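Long-range contacts in aromatic amino acid beta-eliminating lyase/threonine aldolase (Exiguobacterium sibiricum, PDB 3LWS), which belongs to the beta-eliminating lyase family of pyridoxal-phosphate enzymes, whose large domain is built around a seven-stranded mixed sheet: residues D58-D63 against E192-F197; D84-R89 against D135-L140. All blocks are in the same frame, centred on the assembly; numbering follows the deposited sequence.

Contact 1 (D58-D63 against E192-F197)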
loop_
_atom_site.group_PDB
_atom_site.type_symbol
_atom_site.label_atom_id
_atom_site.label_comp_id
_atom_site.label_asym_id
_atom_site.label_seq_id
_atom_site.Cartn_x
_atom_site.Cartn_y
_atom_site.Cartn_z
ATOM N N ASP A 58 20.103 3.919 9.917
ATOM C CA ASP A 58 21.540 4.193 9.887
ATOM C C ASP A 58 21.927 5.145 8.789
ATOM O O ASP A 58 22.713 6.047 9.023
ATOM C CB ASP A 58 22.336 2.903 9.667
ATOM C CG ASP A 58 22.410 2.033 10.892
ATOM O OD1 ASP A 58 22.043 2.483 12.011
ATOM O OD2 ASP A 58 22.873 0.880 10.730
ATOM N N VAL A 59 21.387 4.946 7.586
ATOM C CA VAL A 59 21.760 5.784 6.446
ATOM C C VAL A 59 21.368 7.226 6.702
ATOM O O VAL A 59 22.102 8.146 6.354
ATOM C CB VAL A 59 21.114 5.341 5.121
ATOM C CG1 VAL A 59 21.291 6.422 4.064
ATOM C CG2 VAL A 59 21.692 4.014 4.683
ATOM N N LEU A 60 20.226 7.424 7.331
ATOM C CA LEU A 60 19.795 8.781 7.660
ATOM C C LEU A 60 20.274 9.241 9.037
ATOM O O LEU A 60 20.060 10.367 9.390
ATOM C CB LEU A 60 18.271 8.881 7.545
ATOM C CG LEU A 60 17.726 8.552 6.143
ATOM C CD1 LEU A 60 16.199 8.395 6.144
ATOM C CD2 LEU A 60 18.150 9.601 5.124
ATOM N N GLY A 61 20.909 8.366 9.815
ATOM C CA GLY A 61 21.420 8.745 11.154
ATOM C C GLY A 61 20.330 9.075 12.160
ATOM O O GLY A 61 20.495 9.974 12.966
HETATM N N MSE A 62 19.223 8.336 12.102
HETATM C CA MSE A 62 18.079 8.511 13.002
HETATM C C MSE A 62 17.938 7.263 13.869
HETATM O O MSE A 62 18.390 6.182 13.475
HETATM C CB MSE A 62 16.777 8.668 12.201
HETATM C CG MSE A 62 16.718 9.960 11.322
HETATM SE SE MSE A 62 16.529 11.611 12.328
HETATM C CE MSE A 62 17.855 12.550 11.266
ATOM N N ASP A 63 17.250 7.424 15.003
ATOM C CA ASP A 63 17.072 6.366 15.989
ATOM C C ASP A 63 16.342 5.153 15.377
ATOM O O ASP A 63 16.599 4.024 15.735
ATOM C CB ASP A 63 16.196 6.849 17.169
ATOM C CG ASP A 63 16.897 7.836 18.120
ATOM O OD1 ASP A 63 18.089 8.163 17.938
ATOM O OD2 ASP A 63 16.190 8.286 19.067
ATOM N N GLU A 192 24.305 13.611 6.999
ATOM C CA GLU A 192 24.621 15.020 7.295
ATOM C C GLU A 192 23.455 15.984 6.931
ATOM O O GLU A 192 23.244 17.019 7.590
ATOM C CB GLU A 192 25.910 15.463 6.582
ATOM C CG GLU A 192 27.183 14.818 7.157
ATOM C CD GLU A 192 28.442 15.048 6.305
ATOM O OE1 GLU A 192 28.338 15.232 5.063
ATOM O OE2 GLU A 192 29.546 15.023 6.894
ATOM N N ILE A 193 22.729 15.665 5.866
ATOM C CA ILE A 193 21.591 16.483 5.485
ATOM C C ILE A 193 20.475 16.166 6.467
ATOM O O ILE A 193 19.984 17.076 7.147
ATOM C CB ILE A 193 21.173 16.276 4.017
ATOM C CG1 ILE A 193 22.326 16.656 3.052
ATOM C CG2 ILE A 193 19.914 17.131 3.690
ATOM C CD1 ILE A 193 22.666 18.182 3.000
ATOM N N ALA A 194 20.120 14.882 6.573
ATOM C CA ALA A 194 19.057 14.401 7.473
ATOM C C ALA A 194 19.217 14.800 8.939
ATOM O O ALA A 194 18.207 14.957 9.639
ATOM C CB ALA A 194 18.915 12.933 7.384
ATOM N N GLY A 195 20.464 14.955 9.391
ATOM C CA GLY A 195 20.781 15.348 10.770
ATOM C C GLY A 195 20.264 16.708 11.219
ATOM O O GLY A 195 20.130 16.946 12.411
ATOM N N LEU A 196 19.955 17.586 10.265
ATOM C CA LEU A 196 19.407 18.910 10.547
ATOM C C LEU A 196 17.894 18.948 10.845
ATOM O O LEU A 196 17.354 19.991 11.222
ATOM C CB LEU A 196 19.724 19.835 9.376
ATOM C CG LEU A 196 21.188 20.070 8.988
ATOM C CD1 LEU A 196 21.291 21.175 7.936
ATOM C CD2 LEU A 196 22.069 20.392 10.155
ATOM N N PHE A 197 17.228 17.817 10.632
ATOM C CA PHE A 197 15.798 17.688 10.725
ATOM C C PHE A 197 15.370 16.735 11.835
ATOM O O PHE A 197 16.102 15.819 12.231
ATOM C CB PHE A 197 15.259 17.154 9.392
ATOM C CG PHE A 197 15.423 18.112 8.244
ATOM C CD1 PHE A 197 16.629 18.204 7.564
ATOM C CD2 PHE A 197 14.384 18.948 7.874
ATOM C CE1 PHE A 197 16.778 19.091 6.505
ATOM C CE2 PHE A 197 14.519 19.837 6.813
ATOM C CZ PHE A 197 15.715 19.923 6.136
#
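Ala194 presses its methyl group against Leu60 and the selenomethionine Met62, where helices 49-60 and 190-194 both run out over the sheet of a fold-type I pyridoxal-phosphate enzyme. The CB of Ala194 points at the other segment and touches the backbone first, at 3.5 Å from the carbonyl oxygen of Leu60. Leu60 CB and its CD2 branch both lie 4.1 Å from Ala194 CB. Gly61, next in line, is the C-prime residue of a Schellman motif; its positive phi (66°) turns the chain out of the helix and brings Met62 to the alanine methyl from a different direction than the leucine. There the methyl carbon CE of Met62 lies 4.0 Å from Ala194 CB, while Ile200 of strand 199-203 touches both residues.

Ala194 also begins a type I turn that runs to Phe197, with its O accepting Phe197 N at 3.2 Å. Met62 CE is modelled 2.9 Å from this same oxygen of Ala194, a value too short to bear much weight, particularly with chi3 at 136°, away from any staggered position. Gly195 follows and offers only backbone, its amide nitrogen 4.0 Å from Met62 CE. Leu196 turns its side chain away, onto Phe155 and Leu158 of helix 155-167. No hydrogen bond crosses between the segments; the join is one of methyl groups against carbonyls and one another. It finishes at Phe197, where Ile193 O lies at the edge of the ring, in its plane, and the carbonyl oxygen of Phe197 stands 3.8 Å from Met62 CE.

Contact 2 (D84-R89 against D135-L140)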
loop_
_atom_site.group_PDB
_atom_site.type_symbol
_atom_site.label_atom_id
_atom_site.label_comp_id
_atom_site.label_asym_id
_atom_site.label_seq_id
_atom_site.Cartn_x
_atom_site.Cartn_y
_atom_site.Cartn_z
ATOM N N ASP A 84 0.351 16.638 17.159
ATOM C CA ASP A 84 -0.058 16.066 18.464
ATOM C C ASP A 84 0.974 16.345 19.570
ATOM O O ASP A 84 0.616 16.702 20.670
ATOM C CB ASP A 84 -0.289 14.549 18.367
ATOM C CG ASP A 84 -1.617 14.165 17.724
ATOM O OD1 ASP A 84 -2.481 15.013 17.394
ATOM O OD2 ASP A 84 -1.817 12.953 17.543
ATOM N N GLU A 85 2.254 16.181 19.275
ATOM C CA GLU A 85 3.276 16.401 20.278
ATOM C C GLU A 85 3.333 17.862 20.755
ATOM O O GLU A 85 3.639 18.125 21.915
ATOM C CB GLU A 85 4.626 15.979 19.736
ATOM C CG GLU A 85 5.775 16.234 20.657
ATOM C CD GLU A 85 6.986 15.470 20.246
ATOM O OE1 GLU A 85 6.901 14.227 20.178
ATOM O OE2 GLU A 85 8.006 16.110 19.976
ATOM N N THR A 86 3.054 18.806 19.856
ATOM C CA THR A 86 3.167 20.235 20.172
ATOM C C THR A 86 1.855 20.905 20.515
ATOM O O THR A 86 1.847 22.117 20.710
ATOM C CB THR A 86 3.700 21.025 18.953
ATOM O OG1 THR A 86 2.816 20.798 17.845
ATOM C CG2 THR A 86 5.145 20.603 18.609
ATOM N N ASP A 87 0.754 20.152 20.511
ATOM C CA ASP A 87 -0.591 20.698 20.710
ATOM C C ASP A 87 -0.852 21.905 19.793
ATOM O O ASP A 87 -1.457 22.886 20.203
ATOM C CB ASP A 87 -0.817 21.111 22.170
ATOM C CG ASP A 87 -0.382 20.030 23.185
ATOM O OD1 ASP A 87 -0.902 18.903 23.130
ATOM O OD2 ASP A 87 0.461 20.345 24.058
ATOM N N ASN A 88 -0.354 21.837 18.564
ATOM C CA ASN A 88 -0.509 22.907 17.606
ATOM C C ASN A 88 -0.989 22.274 16.301
ATOM O O ASN A 88 -0.333 21.380 15.745
ATOM C CB ASN A 88 0.816 23.677 17.441
ATOM C CG ASN A 88 0.678 24.936 16.587
ATOM O OD1 ASN A 88 0.132 24.909 15.487
ATOM N ND2 ASN A 88 1.226 26.044 17.081
ATOM N N ARG A 89 -2.152 22.717 15.852
ATOM C CA ARG A 89 -2.780 22.179 14.648
ATOM C C ARG A 89 -2.416 22.910 13.354
ATOM O O ARG A 89 -3.120 22.775 12.368
ATOM C CB ARG A 89 -4.281 22.161 14.826
ATOM C CG ARG A 89 -4.694 21.193 15.934
ATOM C CD ARG A 89 -6.155 21.138 16.096
ATOM N NE ARG A 89 -6.522 19.927 16.804
ATOM C CZ ARG A 89 -7.746 19.433 16.840
ATOM N NH1 ARG A 89 -8.729 20.075 16.244
ATOM N NH2 ARG A 89 -7.995 18.306 17.485
ATOM N N ASP A 135 3.793 30.667 16.049
ATOM C CA ASP A 135 3.921 29.368 16.723
ATOM C C ASP A 135 3.165 28.334 15.886
ATOM O O ASP A 135 1.943 28.431 15.693
ATOM C CB ASP A 135 3.367 29.402 18.165
ATOM C CG ASP A 135 4.367 29.962 19.200
ATOM O OD1 ASP A 135 5.591 30.036 18.935
ATOM O OD2 ASP A 135 3.926 30.292 20.325
ATOM N N ILE A 136 3.912 27.387 15.341
ATOM C CA ILE A 136 3.344 26.264 14.560
ATOM C C ILE A 136 3.944 24.955 15.068
ATOM O O ILE A 136 4.948 24.977 15.755
ATOM C CB ILE A 136 3.609 26.448 13.023
ATOM C CG1 ILE A 136 5.106 26.470 12.722
ATOM C CG2 ILE A 136 2.976 27.731 12.528
ATOM C CD1 ILE A 136 5.471 26.371 11.249
ATOM N N ALA A 137 3.321 23.827 14.734
ATOM C CA ALA A 137 3.850 22.484 15.061
ATOM C C ALA A 137 5.075 22.098 14.234
ATOM O O ALA A 137 6.074 21.610 14.770
ATOM C CB ALA A 137 2.765 21.416 14.866
ATOM N N CYS A 138 4.986 22.295 12.912
ATOM C CA CYS A 138 5.990 21.755 11.992
ATOM C C CYS A 138 6.221 22.621 10.759
ATOM O O CYS A 138 5.245 23.078 10.169
ATOM C CB CYS A 138 5.541 20.402 11.518
ATOM S SG CYS A 138 6.807 19.533 10.574
ATOM N N LEU A 139 7.490 22.886 10.426
ATOM C CA LEU A 139 7.879 23.406 9.104
ATOM C C LEU A 139 8.367 22.187 8.283
ATOM O O LEU A 139 9.190 21.405 8.774
ATOM C CB LEU A 139 8.980 24.435 9.215
ATOM C CG LEU A 139 9.656 24.980 7.946
ATOM C CD1 LEU A 139 8.647 25.682 7.043
ATOM C CD2 LEU A 139 10.767 25.911 8.316
ATOM N N LEU A 140 7.815 22.008 7.078
ATOM C CA LEU A 140 8.223 20.995 6.107
ATOM C C LEU A 140 9.043 21.699 5.013
ATOM O O LEU A 140 8.596 22.686 4.434
ATOM C CB LEU A 140 6.987 20.260 5.489
ATOM C CG LEU A 140 7.224 19.214 4.375
ATOM C CD1 LEU A 140 6.171 18.107 4.352
ATOM C CD2 LEU A 140 7.338 19.831 2.923
#
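Asn88 lays its carboxamide alongside the peptide that joins Ile136 to Ala137, its CG 3.4 Å from the amide nitrogen of Ala137. The overlap belongs to the alpha/beta layering of the large domain: helix 71-86 ends in a Schellman motif at Asp87, and the chain doubles back into strand 90-93, the parallel neighbour of strand 138-142. CG of Asn88, anti to the backbone N (chi1 -172°), is carried toward the Ile136-Ala137 peptide. ND2 gives a hydrogen bond of 2.9 Å to Asp135 O, fairly straight at its N-H (155°). The nitrogen stands above the carbonyl plane of Asp135, nearly at right angles to the C=O bond (96°), whereas the acceptor lies close to the plane of the asparagine amide. OD1, the other polar atom of the group, takes the amide of Thr90, so one side chain links the start of strand 90-93 to the loop leading into strand 138-142.

Ala137 packs its methyl against Thr86 and Asn88. Its backbone bonds to Thr90 and Arg171, in the strands on either side, and its CB lies 3.9 Å from Asn88 CB. The hydroxyl of Thr86 is engaged with the carbonyls of Trp82 and Ser83 in its own helix. Its OG1 is modelled 3.0 Å from Ala137 CB, short enough to be doubtful; Asn88 O approaches the same Ala137 CB to 3.2 Å.

In the fold
Along the chain the segments come in the order 58-63, 84-89, 135-140, 192-197, so contact 2 is nested within the loop that contact 1 closes. Their centres are 21 Å apart and their nearest atoms about 6 Å, without touching. Both lie on the same seven-stranded mixed sheet at different places: contact 1 beside strand 199-203, between helices that precede strands 64-68 and 199-203, and contact 2 where helix 71-86 hands over to strand 90-93 next to strand 138-142. Both pair a helix end with a segment beside the shared sheet. Strand 199-203 leads shortly to Lys206, which carries the pyridoxal phosphate. The centre of contact 2 is about 24 Å from the centre of the chain.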